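Long-range contacts in tetrapyrrole methylase family protein (Chlorobaculum tepidum, PDB 3HH1), which probably methylates the 2'-hydroxyl of cytidine 1402 in 16S rRNA using S-adenosyl-L-methionine, this chain being the N-terminal part of its tetrapyrrole methylase fold: residues H4-A12 against A104-V114; L29-T40 against F50-Y60. All coordinates share one frame; numbering follows the deposited sequence.

How the contacts relate
Both contacts join neighbouring parallel strands of one five-stranded sheet, at its two ends. In contact 1 the chain's first strand meets its last, closing a long loop within which contact 2 is nested; contact 2 joins the strands before and after helix 40-49 in the chain. Leu8, Val10, Val11 and Val114 are buried in contact 1, Ile35 to Cys37 and Val58 in contact 2; Lys5, Gly108, Gly51 and Arg56 are exposed. One face of contact 1, at Val10 and Pro113, packs against the second subunit. Each uses a lysine on turn carbonyls, one bond in contact 1 and two in contact 2, which adds an arginine and two waters. Val11 CG2 meets Leu29 CD2 at 3.9 Å.

Contact 1: H4-A12 against A104-V114; sequences HKGTLYVVA and AHAAGLPVVPV
Leu8 to Val11 run beside Val111 to Val114 as a parallel pair at one edge of the five-stranded sheet of the tetrapyrrole methylase N-terminal domain. Four backbone bonds zip the pair together: Leu8 N to Pro110 O, Val112 N to Leu8 O, Val10 N to Val112 O and, shortest of them, Val114 N to Val10 O at 2.7 Å. On the other side, strand 8-13 bonds to strand 82-87.

The apolar contacts divide between the two faces. On one, Tyr9 CD1 reaches Val114 CG2 at 3.8 Å and also touches Val112 CB, while Val11 CG2 lies against Val114 CB; helix 23-31 packs over this side. Thr7 joins the cluster. Its chi1 of -68° leaves CG2 on the far side of CB from the backbone N, with the methyl over the centre of the Tyr9 ring. It stands 3.5 Å above the ring plane. The same methyl is 3.5 Å from Val112 CG2. Serine at this position is likely to leave a gap over the ring and beside Val112, because that methyl fills both. On the opposite face Val10 CG2 meets Val111 CG1 at 3.8 Å and Leu8 CD2 reaches Ala104 CB, with Ile93 of the second subunit packing on Val10 and Pro113.

The polar side-chain contact comes at the Schellman turn that ends helix 98-106. Lys5, extended beyond CG, runs past Leu109 CD2 and donates a hydrogen bond of 2.7 Å from NZ to Gly108 O.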
ATOM      1  N   HIS A   4      19.832 -18.112   1.631  1.00 26.75           N
ATOM      2  CA  HIS A   4      18.886 -17.313   2.391  1.00 26.84           C
ATOM      3  C   HIS A   4      18.383 -16.093   1.578  1.00 25.94           C
ATOM      4  O   HIS A   4      19.168 -15.373   0.989  1.00 26.30           O
ATOM      5  CB  HIS A   4      19.586 -16.859   3.667  1.00 27.13           C
ATOM      6  CG  HIS A   4      18.715 -16.104   4.611  1.00 30.55           C
ATOM      7  ND1 HIS A   4      17.984 -16.723   5.603  1.00 35.92           N
ATOM      8  CD2 HIS A   4      18.472 -14.780   4.733  1.00 33.30           C
ATOM      9  CE1 HIS A   4      17.318 -15.812   6.290  1.00 34.58           C
ATOM     10  NE2 HIS A   4      17.601 -14.624   5.784  1.00 34.97           N
ATOM     11  N   LYS A   5      17.072 -15.914   1.530  1.00 24.62           N
ATOM     12  CA  LYS A   5      16.461 -14.805   0.838  1.00 23.84           C
ATOM     13  C   LYS A   5      16.482 -13.577   1.759  1.00 23.11           C
ATOM     14  O   LYS A   5      16.239 -13.693   2.973  1.00 23.87           O
ATOM     15  CB  LYS A   5      15.007 -15.140   0.506  1.00 24.23           C
ATOM     16  CG  LYS A   5      14.790 -16.298  -0.401  1.00 25.53           C
ATOM     17  CD  LYS A   5      13.292 -16.647  -0.543  1.00 27.65           C
ATOM     18  CE  LYS A   5      13.097 -17.728  -1.593  1.00 29.25           C
ATOM     19  NZ  LYS A   5      11.690 -18.097  -1.855  1.00 31.10           N
ATOM     20  N   GLY A   6      16.762 -12.416   1.195  1.00 20.98           N
ATOM     21  CA  GLY A   6      16.572 -11.161   1.900  1.00 19.88           C
ATOM     22  C   GLY A   6      15.103 -10.837   1.948  1.00 18.90           C
ATOM     23  O   GLY A   6      14.286 -11.347   1.159  1.00 17.75           O
ATOM     24  N   THR A   7      14.773  -9.973   2.891  1.00 18.06           N
ATOM     25  CA  THR A   7      13.422  -9.508   3.122  1.00 17.29           C
ATOM     26  C   THR A   7      13.292  -8.090   2.625  1.00 16.57           C
ATOM     27  O   THR A   7      14.187  -7.254   2.853  1.00 16.02           O
ATOM     28  CB  THR A   7      13.112  -9.594   4.633  1.00 17.46           C
ATOM     29  OG1 THR A   7      13.060 -10.979   5.012  1.00 17.96           O
ATOM     30  CG2 THR A   7      11.772  -8.913   5.006  1.00 18.92           C
ATOM     31  N   LEU A   8      12.168  -7.818   1.948  1.00 15.18           N
ATOM     32  CA  LEU A   8      11.780  -6.465   1.631  1.00 15.26           C
ATOM     33  C   LEU A   8      10.942  -5.920   2.812  1.00 13.22           C
ATOM     34  O   LEU A   8       9.773  -6.359   3.012  1.00 16.36           O
ATOM     35  CB  LEU A   8      10.978  -6.394   0.355  1.00 15.31           C
ATOM     36  CG  LEU A   8      10.636  -4.973  -0.097  1.00 17.25           C
ATOM     37  CD1 LEU A   8      11.945  -4.100  -0.420  1.00 18.11           C
ATOM     38  CD2 LEU A   8       9.686  -4.951  -1.273  1.00 20.55           C
ATOM     39  N   TYR A   9      11.509  -5.020   3.609  1.00 11.99           N
ATOM     40  CA  TYR A   9      10.771  -4.368   4.698  1.00 12.81           C
ATOM     41  C   TYR A   9      10.100  -3.112   4.201  1.00 14.24           C
ATOM     42  O   TYR A   9      10.752  -2.283   3.599  1.00 16.24           O
ATOM     43  CB  TYR A   9      11.713  -3.975   5.840  1.00 13.10           C
ATOM     44  CG  TYR A   9      12.256  -5.163   6.582  1.00 14.43           C
ATOM     45  CD1 TYR A   9      11.451  -5.894   7.427  1.00 16.57           C
ATOM     46  CD2 TYR A   9      13.569  -5.588   6.392  1.00 14.94           C
ATOM     47  CE1 TYR A   9      11.916  -6.985   8.084  1.00 18.59           C
ATOM     48  CE2 TYR A   9      14.040  -6.688   7.026  1.00 17.66           C
ATOM     49  CZ  TYR A   9      13.224  -7.388   7.898  1.00 18.81           C
ATOM     50  OH  TYR A   9      13.704  -8.510   8.557  1.00 20.04           O
ATOM     51  N   VAL A  10       8.798  -3.000   4.378  1.00 14.85           N
ATOM     52  CA  VAL A  10       8.064  -1.817   3.977  1.00 14.52           C
ATOM     53  C   VAL A  10       7.870  -0.953   5.240  1.00 16.94           C
ATOM     54  O   VAL A  10       7.165  -1.344   6.193  1.00 18.54           O
ATOM     55  CB  VAL A  10       6.723  -2.170   3.314  1.00 14.70           C
ATOM     56  CG1 VAL A  10       6.062  -0.906   2.853  1.00 13.37           C
ATOM     57  CG2 VAL A  10       6.963  -3.144   2.110  1.00 12.28           C
ATOM     58  N   VAL A  11       8.481   0.232   5.215  1.00 17.02           N
ATOM     59  CA  VAL A  11       8.557   1.115   6.351  1.00 19.23           C
ATOM     60  C   VAL A  11       7.776   2.386   6.048  1.00 20.95           C
ATOM     61  O   VAL A  11       8.116   3.126   5.105  1.00 21.20           O
ATOM     62  CB  VAL A  11      10.032   1.443   6.677  1.00 19.13           C
ATOM     63  CG1 VAL A  11      10.096   2.264   7.957  1.00 22.72           C
ATOM     64  CG2 VAL A  11      10.872   0.139   6.802  1.00 20.10           C
ATOM     65  N   ALA A  12       6.710   2.639   6.814  1.00 22.55           N
ATOM     66  CA  ALA A  12       5.898   3.831   6.631  1.00 24.83           C
ATOM     67  C   ALA A  12       6.541   4.989   7.381  1.00 26.16           C
ATOM     68  O   ALA A  12       6.936   4.810   8.517  1.00 28.25           O
ATOM     69  CB  ALA A  12       4.468   3.611   7.157  1.00 25.08           C
ATOM     70  N   ALA A 104       8.657  -8.411  -5.659  1.00 14.77           N
ATOM     71  CA  ALA A 104       9.295  -9.295  -4.673  1.00 15.25           C
ATOM     72  C   ALA A 104       8.387 -10.443  -4.374  1.00 16.40           C
ATOM     73  O   ALA A 104       8.810 -11.596  -4.313  1.00 16.90           O
ATOM     74  CB  ALA A 104       9.609  -8.529  -3.340  1.00 14.75           C
ATOM     75  N   HIS A 105       7.114 -10.142  -4.166  1.00 16.46           N
ATOM     76  CA  HIS A 105       6.138 -11.223  -3.939  1.00 17.30           C
ATOM     77  C   HIS A 105       6.058 -12.211  -5.131  1.00 17.54           C
ATOM     78  O   HIS A 105       6.030 -13.457  -4.940  1.00 15.35           O
ATOM     79  CB  HIS A 105       4.762 -10.653  -3.670  1.00 18.36           C
ATOM     80  CG  HIS A 105       3.761 -11.704  -3.271  1.00 22.26           C
ATOM     81  ND1 HIS A 105       2.703 -12.069  -4.082  1.00 27.88           N
ATOM     82  CD2 HIS A 105       3.674 -12.485  -2.167  1.00 25.29           C
ATOM     83  CE1 HIS A 105       2.004 -13.027  -3.492  1.00 24.80           C
ATOM     84  NE2 HIS A 105       2.564 -13.292  -2.323  1.00 26.77           N
ATOM     85  N   ALA A 106       6.042 -11.661  -6.337  1.00 17.62           N
ATOM     86  CA  ALA A 106       6.027 -12.491  -7.561  1.00 18.31           C
ATOM     87  C   ALA A 106       7.262 -13.415  -7.639  1.00 18.13           C
ATOM     88  O   ALA A 106       7.190 -14.511  -8.183  1.00 18.59           O
ATOM     89  CB  ALA A 106       5.929 -11.608  -8.805  1.00 17.91           C
ATOM     90  N   ALA A 107       8.391 -12.961  -7.098  1.00 18.31           N
ATOM     91  CA  ALA A 107       9.605 -13.715  -7.051  1.00 17.95           C
ATOM     92  C   ALA A 107       9.713 -14.645  -5.826  1.00 19.39           C
ATOM     93  O   ALA A 107      10.735 -15.311  -5.671  1.00 19.71           O
ATOM     94  CB  ALA A 107      10.799 -12.797  -7.121  1.00 17.90           C
ATOM     95  N   GLY A 108       8.670 -14.742  -4.999  1.00 19.52           N
ATOM     96  CA  GLY A 108       8.712 -15.629  -3.857  1.00 19.49           C
ATOM     97  C   GLY A 108       9.598 -15.105  -2.736  1.00 20.12           C
ATOM     98  O   GLY A 108      10.096 -15.884  -1.914  1.00 20.61           O
ATOM     99  N   LEU A 109       9.758 -13.787  -2.677  1.00 19.05           N
ATOM    100  CA  LEU A 109      10.579 -13.153  -1.659  1.00 20.24           C
ATOM    101  C   LEU A 109       9.686 -12.518  -0.587  1.00 21.79           C
ATOM    102  O   LEU A 109       8.619 -12.011  -0.895  1.00 19.97           O
ATOM    103  CB  LEU A 109      11.492 -12.110  -2.315  1.00 19.51           C
ATOM    104  CG  LEU A 109      12.433 -12.668  -3.401  1.00 17.68           C
ATOM    105  CD1 LEU A 109      13.026 -11.503  -4.257  1.00 16.64           C
ATOM    106  CD2 LEU A 109      13.554 -13.476  -2.767  1.00 19.82           C
ATOM    107  N   PRO A 110      10.131 -12.540   0.674  1.00 26.08           N
ATOM    108  CA  PRO A 110       9.319 -12.080   1.795  1.00 26.93           C
ATOM    109  C   PRO A 110       9.135 -10.565   1.792  1.00 27.66           C
ATOM    110  O   PRO A 110      10.083  -9.842   1.486  1.00 27.33           O
ATOM    111  CB  PRO A 110      10.119 -12.496   3.026  1.00 28.61           C
ATOM    112  CG  PRO A 110      11.305 -13.126   2.598  1.00 27.55           C
ATOM    113  CD  PRO A 110      11.373 -13.187   1.117  1.00 27.44           C
ATOM    114  N   VAL A 111       7.913 -10.116   2.033  1.00 27.64           N
ATOM    115  CA  VAL A 111       7.602  -8.683   2.094  1.00 27.61           C
ATOM    116  C   VAL A 111       6.944  -8.473   3.452  1.00 29.44           C
ATOM    117  O   VAL A 111       5.923  -9.115   3.740  1.00 30.19           O
ATOM    118  CB  VAL A 111       6.667  -8.228   0.977  1.00 27.72           C
ATOM    119  CG1 VAL A 111       6.343  -6.722   1.126  1.00 27.00           C
ATOM    120  CG2 VAL A 111       7.314  -8.539  -0.443  1.00 24.99           C
ATOM    121  N   VAL A 112       7.564  -7.645   4.280  1.00 28.66           N
ATOM    122  CA  VAL A 112       7.201  -7.512   5.684  1.00 30.33           C
ATOM    123  C   VAL A 112       6.963  -6.071   6.059  1.00 28.81           C
ATOM    124  O   VAL A 112       7.844  -5.221   5.896  1.00 28.11           O
ATOM    125  CB  VAL A 112       8.317  -8.079   6.585  1.00 28.83           C
ATOM    126  CG1 VAL A 112       8.000  -7.832   8.107  1.00 32.10           C
ATOM    127  CG2 VAL A 112       8.521  -9.551   6.261  1.00 32.95           C
ATOM    128  N   PRO A 113       5.777  -5.781   6.609  1.00 29.69           N
ATOM    129  CA  PRO A 113       5.517  -4.401   7.019  1.00 29.60           C
ATOM    130  C   PRO A 113       6.222  -4.056   8.327  1.00 30.95           C
ATOM    131  O   PRO A 113       6.299  -4.911   9.207  1.00 30.29           O
ATOM    132  CB  PRO A 113       3.995  -4.385   7.197  1.00 30.77           C
ATOM    133  CG  PRO A 113       3.612  -5.810   7.528  1.00 31.37           C
ATOM    134  CD  PRO A 113       4.613  -6.671   6.798  1.00 30.36           C
ATOM    135  N   VAL A 114       6.724  -2.831   8.442  1.00 32.63           N
ATOM    136  CA  VAL A 114       7.281  -2.364   9.704  1.00 34.93           C
ATOM    137  C   VAL A 114       6.407  -1.211  10.203  1.00 38.67           C
ATOM    138  O   VAL A 114       6.511  -0.111   9.648  1.00 39.18           O
ATOM    139  CB  VAL A 114       8.731  -1.958   9.585  1.00 34.67           C
ATOM    140  CG1 VAL A 114       9.275  -1.543  10.988  1.00 33.49           C
ATOM    141  CG2 VAL A 114       9.487  -3.119   9.036  1.00 32.76           C
TER

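Contact 2: L29-T40 against F50-Y60; sequences LRNAGAIACEDT and FGIEGKRLVSY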
ATOM      1  N   LEU A  29      15.841   0.892   8.846  1.00 16.37           N
ATOM      2  CA  LEU A  29      16.390   1.762   7.826  1.00 17.33           C
ATOM      3  C   LEU A  29      17.902   1.900   7.987  1.00 18.10           C
ATOM      4  O   LEU A  29      18.640   1.883   7.000  1.00 19.33           O
ATOM      5  CB  LEU A  29      15.778   3.144   7.915  1.00 17.01           C
ATOM      6  CG  LEU A  29      14.264   3.185   7.672  1.00 18.63           C
ATOM      7  CD1 LEU A  29      13.786   4.617   7.906  1.00 22.33           C
ATOM      8  CD2 LEU A  29      13.809   2.680   6.320  1.00 21.77           C
ATOM      9  N   ARG A  30      18.352   2.020   9.239  1.00 16.47           N
ATOM     10  CA  ARG A  30      19.771   2.249   9.492  1.00 17.19           C
ATOM     11  C   ARG A  30      20.649   1.115   8.938  1.00 16.80           C
ATOM     12  O   ARG A  30      21.756   1.372   8.397  1.00 16.96           O
ATOM     13  CB  ARG A  30      19.980   2.458  10.995  1.00 17.08           C
ATOM     14  CG  ARG A  30      21.327   2.910  11.351  1.00 19.37           C
ATOM     15  CD  ARG A  30      21.522   3.091  12.856  1.00 22.77           C
ATOM     16  NE  ARG A  30      20.572   3.970  13.519  1.00 22.81           N
ATOM     17  CZ  ARG A  30      20.593   5.303  13.490  1.00 25.99           C
ATOM     18  NH1 ARG A  30      19.681   5.971  14.169  1.00 28.37           N
ATOM     19  NH2 ARG A  30      21.503   5.981  12.806  1.00 24.86           N
ATOM     20  N   ASN A  31      20.185  -0.126   9.109  1.00 16.53           N
ATOM     21  CA  ASN A  31      20.974  -1.302   8.767  1.00 16.28           C
ATOM     22  C   ASN A  31      20.606  -2.026   7.496  1.00 16.37           C
ATOM     23  O   ASN A  31      21.112  -3.103   7.236  1.00 15.82           O
ATOM     24  CB  ASN A  31      20.939  -2.273   9.963  1.00 16.09           C
ATOM     25  CG  ASN A  31      21.530  -1.614  11.245  1.00 17.78           C
ATOM     26  OD1 ASN A  31      22.457  -0.769  11.165  1.00 22.10           O
ATOM     27  ND2 ASN A  31      21.006  -1.998  12.408  1.00 20.02           N
ATOM     28  N   ALA A  32      19.707  -1.442   6.700  1.00 16.80           N
ATOM     29  CA  ALA A  32      19.260  -2.070   5.463  1.00 17.43           C
ATOM     30  C   ALA A  32      20.362  -2.141   4.462  1.00 17.38           C
ATOM     31  O   ALA A  32      21.207  -1.267   4.418  1.00 17.77           O
ATOM     32  CB  ALA A  32      18.066  -1.250   4.859  1.00 17.58           C
ATOM     33  N   GLY A  33      20.337  -3.161   3.608  1.00 17.91           N
ATOM     34  CA  GLY A  33      21.321  -3.251   2.528  1.00 17.99           C
ATOM     35  C   GLY A  33      21.125  -2.120   1.533  1.00 17.27           C
ATOM     36  O   GLY A  33      22.087  -1.663   0.908  1.00 17.82           O
ATOM     37  N   ALA A  34      19.887  -1.666   1.370  1.00 16.33           N
ATOM     38  CA  ALA A  34      19.607  -0.512   0.478  1.00 15.70           C
ATOM     39  C   ALA A  34      18.266  -0.000   0.878  1.00 17.17           C
ATOM     40  O   ALA A  34      17.469  -0.733   1.482  1.00 15.94           O
ATOM     41  CB  ALA A  34      19.572  -0.926  -1.014  1.00 16.77           C
ATOM     42  N   ILE A  35      18.001   1.249   0.531  1.00 16.41           N
ATOM     43  CA  ILE A  35      16.704   1.828   0.781  1.00 17.28           C
ATOM     44  C   ILE A  35      16.108   2.178  -0.561  1.00 17.57           C
ATOM     45  O   ILE A  35      16.759   2.861  -1.350  1.00 20.00           O
ATOM     46  CB  ILE A  35      16.846   3.045   1.701  1.00 18.29           C
ATOM     47  CG1 ILE A  35      17.303   2.569   3.112  1.00 18.92           C
ATOM     48  CG2 ILE A  35      15.525   3.861   1.762  1.00 18.29           C
ATOM     49  CD1 ILE A  35      17.364   3.607   4.145  1.00 24.72           C
ATOM     50  N   ALA A  36      14.883   1.724  -0.818  1.00 18.40           N
ATOM     51  CA  ALA A  36      14.191   1.998  -2.097  1.00 18.37           C
ATOM     52  C   ALA A  36      13.150   3.039  -1.819  1.00 19.69           C
ATOM     53  O   ALA A  36      12.453   2.987  -0.781  1.00 18.60           O
ATOM     54  CB  ALA A  36      13.535   0.735  -2.624  1.00 19.25           C
ATOM     55  N   CYS A  37      13.028   4.016  -2.708  1.00 19.58           N
ATOM     56  CA  CYS A  37      12.118   5.086  -2.421  1.00 22.31           C
ATOM     57  C   CYS A  37      11.691   5.721  -3.703  1.00 22.97           C
ATOM     58  O   CYS A  37      12.408   5.670  -4.697  1.00 22.62           O
ATOM     59  CB  CYS A  37      12.770   6.131  -1.507  1.00 22.65           C
ATOM     60  SG  CYS A  37      14.320   6.789  -2.185  1.00 32.03           S
ATOM     61  N   GLU A  38      10.502   6.294  -3.692  1.00 23.95           N
ATOM     62  CA  GLU A  38      10.015   6.971  -4.881  1.00 27.03           C
ATOM     63  C   GLU A  38      10.347   8.462  -4.808  1.00 27.24           C
ATOM     64  O   GLU A  38      10.486   9.127  -5.827  1.00 28.25           O
ATOM     65  CB  GLU A  38       8.514   6.679  -5.059  1.00 27.41           C
ATOM     66  CG  GLU A  38       7.982   6.985  -6.422  1.00 33.68           C
ATOM     67  CD  GLU A  38       7.091   8.183  -6.419  1.00 38.88           C
ATOM     68  OE1 GLU A  38       6.686   8.610  -5.305  1.00 42.80           O
ATOM     69  OE2 GLU A  38       6.793   8.690  -7.524  1.00 43.28           O
ATOM     70  N   ASP A  39      10.505   8.975  -3.603  1.00 28.32           N
ATOM     71  CA  ASP A  39      10.746  10.402  -3.380  1.00 29.17           C
ATOM     72  C   ASP A  39      12.131  10.502  -2.739  1.00 28.32           C
ATOM     73  O   ASP A  39      12.257  10.493  -1.514  1.00 28.02           O
ATOM     74  CB  ASP A  39       9.611  10.950  -2.485  1.00 29.39           C
ATOM     75  CG  ASP A  39       9.655  12.475  -2.301  1.00 31.82           C
ATOM     76  OD1 ASP A  39      10.714  13.117  -2.531  1.00 32.72           O
ATOM     77  OD2 ASP A  39       8.588  13.029  -1.919  1.00 34.95           O
ATOM     78  N   THR A  40      13.175  10.569  -3.561  1.00 28.10           N
ATOM     79  CA  THR A  40      14.533  10.546  -3.040  1.00 28.19           C
ATOM     80  C   THR A  40      14.852  11.747  -2.156  1.00 27.63           C
ATOM     81  O   THR A  40      15.578  11.637  -1.174  1.00 26.54           O
ATOM     82  CB  THR A  40      15.582  10.517  -4.153  1.00 29.41           C
ATOM     83  OG1 THR A  40      15.171   9.607  -5.186  1.00 32.76           O
ATOM     84  CG2 THR A  40      16.893  10.083  -3.584  1.00 29.82           C
ATOM     85  N   PHE A  50      18.129  11.167  11.044  1.00 23.56           N
ATOM     86  CA  PHE A  50      18.482  10.109  11.996  1.00 24.53           C
ATOM     87  C   PHE A  50      19.971   9.783  11.966  1.00 25.59           C
ATOM     88  O   PHE A  50      20.419   8.812  12.608  1.00 27.16           O
ATOM     89  CB  PHE A  50      17.691   8.864  11.721  1.00 24.32           C
ATOM     90  CG  PHE A  50      16.247   8.982  12.050  1.00 22.79           C
ATOM     91  CD1 PHE A  50      15.829   9.182  13.346  1.00 23.77           C
ATOM     92  CD2 PHE A  50      15.297   8.827  11.072  1.00 21.92           C
ATOM     93  CE1 PHE A  50      14.485   9.293  13.632  1.00 23.09           C
ATOM     94  CE2 PHE A  50      13.974   8.903  11.363  1.00 25.02           C
ATOM     95  CZ  PHE A  50      13.565   9.132  12.663  1.00 22.39           C
ATOM     96  N   GLY A  51      20.730  10.570  11.221  1.00 25.76           N
ATOM     97  CA  GLY A  51      22.165  10.352  11.086  1.00 26.47           C
ATOM     98  C   GLY A  51      22.527   9.038  10.412  1.00 26.60           C
ATOM     99  O   GLY A  51      23.502   8.377  10.796  1.00 26.26           O
ATOM    100  N   ILE A  52      21.746   8.667   9.404  1.00 25.65           N
ATOM    101  CA  ILE A  52      21.973   7.464   8.627  1.00 24.69           C
ATOM    102  C   ILE A  52      22.788   7.924   7.425  1.00 24.49           C
ATOM    103  O   ILE A  52      22.298   8.640   6.549  1.00 27.86           O
ATOM    104  CB  ILE A  52      20.628   6.761   8.294  1.00 22.37           C
ATOM    105  CG1 ILE A  52      19.961   6.296   9.608  1.00 24.47           C
ATOM    106  CG2 ILE A  52      20.794   5.608   7.243  1.00 23.35           C
ATOM    107  CD1 ILE A  52      18.482   5.837   9.471  1.00 23.39           C
ATOM    108  N   GLU A  53      24.047   7.533   7.406  1.00 23.94           N
ATOM    109  CA  GLU A  53      25.001   7.970   6.399  1.00 23.98           C
ATOM    110  C   GLU A  53      25.465   6.851   5.497  1.00 22.82           C
ATOM    111  O   GLU A  53      25.644   5.731   5.954  1.00 23.77           O
ATOM    112  CB  GLU A  53      26.253   8.514   7.073  1.00 24.76           C
ATOM    113  CG  GLU A  53      26.059   9.793   7.812  1.00 28.01           C
ATOM    114  CD  GLU A  53      27.359  10.195   8.446  1.00 33.50           C
ATOM    115  OE1 GLU A  53      27.639   9.644   9.533  1.00 38.26           O
ATOM    116  OE2 GLU A  53      28.107  10.995   7.834  1.00 35.31           O
ATOM    117  N   GLY A  54      25.683   7.195   4.241  1.00 22.03           N
ATOM    118  CA  GLY A  54      26.337   6.334   3.269  1.00 21.44           C
ATOM    119  C   GLY A  54      25.461   5.226   2.707  1.00 21.02           C
ATOM    120  O   GLY A  54      25.962   4.318   2.057  1.00 21.37           O
ATOM    121  N   LYS A  55      24.157   5.293   2.936  1.00 20.04           N
ATOM    122  CA  LYS A  55      23.247   4.264   2.506  1.00 20.56           C
ATOM    123  C   LYS A  55      23.068   4.197   0.977  1.00 19.91           C
ATOM    124  O   LYS A  55      22.888   5.220   0.310  1.00 20.21           O
ATOM    125  CB  LYS A  55      21.916   4.541   3.162  1.00 20.81           C
ATOM    126  CG  LYS A  55      20.871   3.473   3.075  1.00 22.33           C
ATOM    127  CD  LYS A  55      21.260   2.115   3.699  1.00 24.24           C
ATOM    128  CE  LYS A  55      21.432   2.169   5.175  1.00 22.28           C
ATOM    129  NZ  LYS A  55      22.151   0.976   5.671  1.00 19.94           N
ATOM    130  N   ARG A  56      23.056   3.001   0.425  1.00 18.87           N
ATOM    131  CA  ARG A  56      22.718   2.846  -1.014  1.00 19.13           C
ATOM    132  C   ARG A  56      21.220   3.108  -1.195  1.00 18.85           C
ATOM    133  O   ARG A  56      20.389   2.469  -0.564  1.00 16.39           O
ATOM    134  CB  ARG A  56      23.055   1.466  -1.516  1.00 19.04           C
ATOM    135  CG  ARG A  56      22.753   1.248  -2.955  1.00 21.60           C
ATOM    136  CD  ARG A  56      22.916  -0.192  -3.372  1.00 23.58           C
ATOM    137  NE  ARG A  56      22.495  -0.333  -4.756  1.00 23.23           N
ATOM    138  CZ  ARG A  56      22.459  -1.482  -5.409  1.00 26.31           C
ATOM    139  NH1 ARG A  56      22.825  -2.602  -4.819  1.00 27.69           N
ATOM    140  NH2 ARG A  56      22.036  -1.509  -6.654  1.00 27.20           N
ATOM    141  N   LEU A  57      20.897   4.021  -2.101  1.00 19.85           N
ATOM    142  CA  LEU A  57      19.499   4.346  -2.390  1.00 20.24           C
ATOM    143  C   LEU A  57      19.129   3.797  -3.746  1.00 20.45           C
ATOM    144  O   LEU A  57      19.905   3.927  -4.705  1.00 21.07           O
ATOM    145  CB  LEU A  57      19.276   5.852  -2.398  1.00 21.14           C
ATOM    146  CG  LEU A  57      19.511   6.607  -1.102  1.00 24.68           C
ATOM    147  CD1 LEU A  57      19.052   8.050  -1.324  1.00 27.24           C
ATOM    148  CD2 LEU A  57      18.809   5.933   0.100  1.00 27.26           C
ATOM    149  N   VAL A  58      17.943   3.211  -3.853  1.00 18.93           N
ATOM    150  CA  VAL A  58      17.394   2.806  -5.165  1.00 19.96           C
ATOM    151  C   VAL A  58      16.191   3.705  -5.443  1.00 20.40           C
ATOM    152  O   VAL A  58      15.223   3.675  -4.715  1.00 21.34           O
ATOM    153  CB  VAL A  58      16.961   1.338  -5.164  1.00 19.45           C
ATOM    154  CG1 VAL A  58      16.272   0.966  -6.531  1.00 21.56           C
ATOM    155  CG2 VAL A  58      18.178   0.426  -4.875  1.00 20.61           C
ATOM    156  N   SER A  59      16.271   4.561  -6.440  1.00 21.51           N
ATOM    157  CA  SER A  59      15.240   5.529  -6.641  1.00 22.79           C
ATOM    158  C   SER A  59      14.320   5.052  -7.771  1.00 22.76           C
ATOM    159  O   SER A  59      14.764   4.749  -8.869  1.00 23.29           O
ATOM    160  CB  SER A  59      15.847   6.892  -6.920  1.00 23.88           C
ATOM    161  OG  SER A  59      16.380   6.905  -8.207  1.00 29.79           O
ATOM    162  N   TYR A  60      13.046   4.957  -7.458  1.00 22.36           N
ATOM    163  CA  TYR A  60      12.033   4.516  -8.378  1.00 23.36           C
ATOM    164  C   TYR A  60      11.480   5.664  -9.221  1.00 23.65           C
ATOM    165  O   TYR A  60      11.012   6.646  -8.687  1.00 23.71           O
ATOM    166  CB  TYR A  60      10.900   3.850  -7.593  1.00 23.45           C
ATOM    167  CG  TYR A  60       9.825   3.281  -8.491  1.00 25.41           C
ATOM    168  CD1 TYR A  60       9.939   1.979  -8.990  1.00 27.85           C
ATOM    169  CD2 TYR A  60       8.737   4.038  -8.878  1.00 26.78           C
ATOM    170  CE1 TYR A  60       8.984   1.445  -9.849  1.00 27.83           C
ATOM    171  CE2 TYR A  60       7.761   3.509  -9.741  1.00 28.12           C
ATOM    172  CZ  TYR A  60       7.897   2.200 -10.210  1.00 29.51           C
ATOM    173  OH  TYR A  60       6.967   1.643 -11.053  1.00 32.47           O
TER
HETATM  174  O   HOH W   1      23.922   5.119  11.674  1.00 33.83           O
HETATM  175  O   HOH W   2      23.592   0.580   1.783  1.00 20.65           O
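Lys55 bends twice to place its ammonium group between two backbone carbonyls, Arg30 O and Ala32 O, where helix 23-31 gives way to the next strand. The two bonds differ in kind: NZ lies 2.7 Å from Ala32 O, in the carbonyl plane and on a lone pair, but approaches Arg30 O, 2.8 Å away, from above its plane. Bends at chi2 (60°) and chi3 (66°) turn the chain inward, and it crosses Ile35 at about a right angle, Lys55 CG 3.7 Å from Ile35 CD1. The positive charge probably suits these carbonyls near the helix's C-terminal end.

Arg30 works the other way, reaching to Phe50 O with NH2 at 3.0 Å and, more weakly, with NH1. Ile52 CG1 covers one face of the guanidinium, 3.6 Å from NH2, while a water bonds to NH2 at the edge and weakly to Gly51 O.

Beyond these turns lies the beta-alpha-beta unit made by strand 34-37, helix 40-49 and strand 57-59. The strands are parallel and share four bonds: Ile35 N to Arg56 O, Val58 N to Ile35 O, Cys37 N to Val58 O and Tyr60 N to Cys37 O. A second water bridges Gly33 O and Arg56 N just before the ladder. Ile35 CB packs on Leu57 CD2 at 3.8 Å, and both side chains rest on Leu47 of the connecting helix. At the first residue of helix 40-49, Thr40 CG2 touches Leu57 CD1 at 3.7 Å.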